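Side-chain contact in hypothetical sensory transduction histidine kinase (Methanosarcina mazei, PDB 3LI9), which is the extracellular double-PDC (dCache) sensor part of a putative membrane histidine kinase, which probably phosphorylates a protein histidine with ATP in response to a signal: residues K207-I210 / G211-L215. Sequence-based numbering, arbitrary orientation.
Sequences KNWI and GEKSL
Trp209 and Lys213 lie side by side and point the same way. The lysine lays the end of its alkyl chain over one face of the indole. Its CG is anti to the backbone N (chi1 -180°), and a bend at chi3 (-52°) then carries CE over the ring. The bend at chi4 only turns NZ. Lys213 CE lies 3.6 Å from the centroid of the Trp209 five-membered ring, 23° off its normal. This is a CH-pi contact. Between the two side chains the closest atoms are Lys213 CE and Trp209 NE1, at 3.4 Å. Lys213 CD sits farther out toward the rim, 3.9 Å from Trp209 CE2.

The backbone sets the two residues in place. Residues 209-212 form a type II beta turn that starts at Trp209, the last residue of the 3-10 segment 207-209. Trp209 O accepts from Glu212 N at 2.9 Å, a donor well above the carbonyl plane. Trp209 O also accepts from Lys213 N at 3.0 Å, in a straighter bond. Gly211 has positive phi, and a side chain there would run into Ile210 O. Glu212 starts toward the 3-10 segment, with CB 3.4 Å from Asn208 O, and its chain then bends away.

The turn belongs to the loop between strand 190-194 and helix 221-231, in the PDC (Cache) lobe built on the four-stranded antiparallel sheet. The indole also meets Phe200 and packs edge-to-face with His203 and Phe218. With an alanine in place of Trp209, the Lys213 chain would probably lose its aromatic support and a gap would open between these rings.

CE carries the ammonium group, which is likely to polarise its hydrogens and strengthen their pull on the indole face. The contact joins a partly exposed lysine chain to an aromatic cluster, while one carbonyl with two donors holds the turn.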
loop_
_atom_site.group_PDB
_atom_site.type_symbol
_atom_site.label_atom_id
_atom_site.label_comp_id
_atom_site.label_asym_id
_atom_site.label_seq_id
_atom_site.Cartn_x
_atom_site.Cartn_y
_atom_site.Cartn_z
ATOM N N LYS A 207 1.857 -15.956 11.107
ATOM C CA LYS A 207 2.319 -15.441 9.803
ATOM C C LYS A 207 1.410 -15.777 8.677
ATOM O O LYS A 207 1.339 -15.029 7.682
ATOM C CB LYS A 207 3.756 -15.892 9.521
ATOM C CG LYS A 207 4.728 -15.606 10.644
ATOM C CD LYS A 207 4.791 -14.047 11.021
ATOM C CE LYS A 207 5.871 -13.785 12.067
ATOM N NZ LYS A 207 5.774 -12.342 12.477
ATOM N N ASN A 208 0.696 -16.907 8.772
ATOM C CA ASN A 208 -0.292 -17.283 7.781
ATOM C C ASN A 208 -1.494 -16.361 7.645
ATOM O O ASN A 208 -2.249 -16.422 6.662
ATOM C CB ASN A 208 -0.849 -18.718 8.131
ATOM C CG ASN A 208 -1.498 -18.768 9.502
ATOM O OD1 ASN A 208 -0.960 -18.293 10.480
ATOM N ND2 ASN A 208 -2.685 -19.340 9.557
ATOM N N TRP A 209 -1.682 -15.481 8.639
ATOM C CA TRP A 209 -2.751 -14.498 8.559
ATOM C C TRP A 209 -2.382 -13.290 7.665
ATOM O O TRP A 209 -3.281 -12.593 7.134
ATOM C CB TRP A 209 -3.068 -13.958 9.963
ATOM C CG TRP A 209 -3.803 -14.930 10.810
ATOM C CD1 TRP A 209 -4.165 -16.223 10.493
ATOM C CD2 TRP A 209 -4.293 -14.680 12.130
ATOM N NE1 TRP A 209 -4.826 -16.804 11.580
ATOM C CE2 TRP A 209 -4.946 -15.863 12.572
ATOM C CE3 TRP A 209 -4.260 -13.571 12.974
ATOM C CZ2 TRP A 209 -5.537 -15.957 13.841
ATOM C CZ3 TRP A 209 -4.846 -13.678 14.244
ATOM C CH2 TRP A 209 -5.482 -14.871 14.635
ATOM N N ILE A 210 -1.078 -13.049 7.550
ATOM C CA ILE A 210 -0.591 -11.828 6.775
ATOM C C ILE A 210 -1.081 -11.890 5.325
ATOM O O ILE A 210 -0.807 -12.862 4.564
ATOM C CB ILE A 210 0.900 -11.647 6.886
ATOM C CG1 ILE A 210 1.353 -11.496 8.362
ATOM C CG2 ILE A 210 1.426 -10.490 5.960
ATOM C CD1 ILE A 210 2.853 -11.507 8.562
ATOM N N GLY A 211 -1.824 -10.859 4.930
ATOM C CA GLY A 211 -2.399 -10.783 3.599
ATOM C C GLY A 211 -3.510 -11.741 3.302
ATOM O O GLY A 211 -3.960 -11.799 2.150
ATOM N N GLU A 212 -3.988 -12.464 4.332
ATOM C CA GLU A 212 -4.928 -13.576 4.142
ATOM C C GLU A 212 -6.191 -13.414 4.947
ATOM O O GLU A 212 -7.284 -13.609 4.412
ATOM C CB GLU A 212 -4.273 -14.943 4.385
ATOM C CG GLU A 212 -3.119 -15.283 3.405
ATOM C CD GLU A 212 -3.602 -15.386 1.924
ATOM O OE1 GLU A 212 -4.817 -15.429 1.682
ATOM O OE2 GLU A 212 -2.759 -15.390 0.988
ATOM N N LYS A 213 -6.082 -12.991 6.182
ATOM C CA LYS A 213 -7.252 -12.915 7.026
ATOM C C LYS A 213 -7.540 -11.443 7.298
ATOM O O LYS A 213 -6.607 -10.650 7.324
ATOM C CB LYS A 213 -6.947 -13.582 8.357
ATOM C CG LYS A 213 -8.189 -13.544 9.320
ATOM C CD LYS A 213 -8.019 -14.560 10.463
ATOM C CE LYS A 213 -7.674 -15.978 9.947
ATOM N NZ LYS A 213 -8.919 -16.750 9.667
ATOM N N SER A 214 -8.800 -11.082 7.495
ATOM C CA SER A 214 -9.170 -9.756 7.910
ATOM C C SER A 214 -9.841 -9.752 9.293
ATOM O O SER A 214 -10.393 -10.774 9.747
ATOM C CB SER A 214 -10.226 -9.221 6.912
ATOM O OG SER A 214 -10.711 -7.980 7.399
ATOM N N LEU A 215 -9.733 -8.635 9.997
ATOM C CA LEU A 215 -10.477 -8.444 11.236
ATOM C C LEU A 215 -11.932 -8.765 11.016
ATOM O O LEU A 215 -12.592 -9.284 11.930
ATOM C CB LEU A 215 -10.365 -6.993 11.740
ATOM C CG LEU A 215 -8.968 -6.657 12.231
ATOM C CD1 LEU A 215 -8.878 -5.160 12.621
ATOM C CD2 LEU A 215 -8.579 -7.468 13.392
#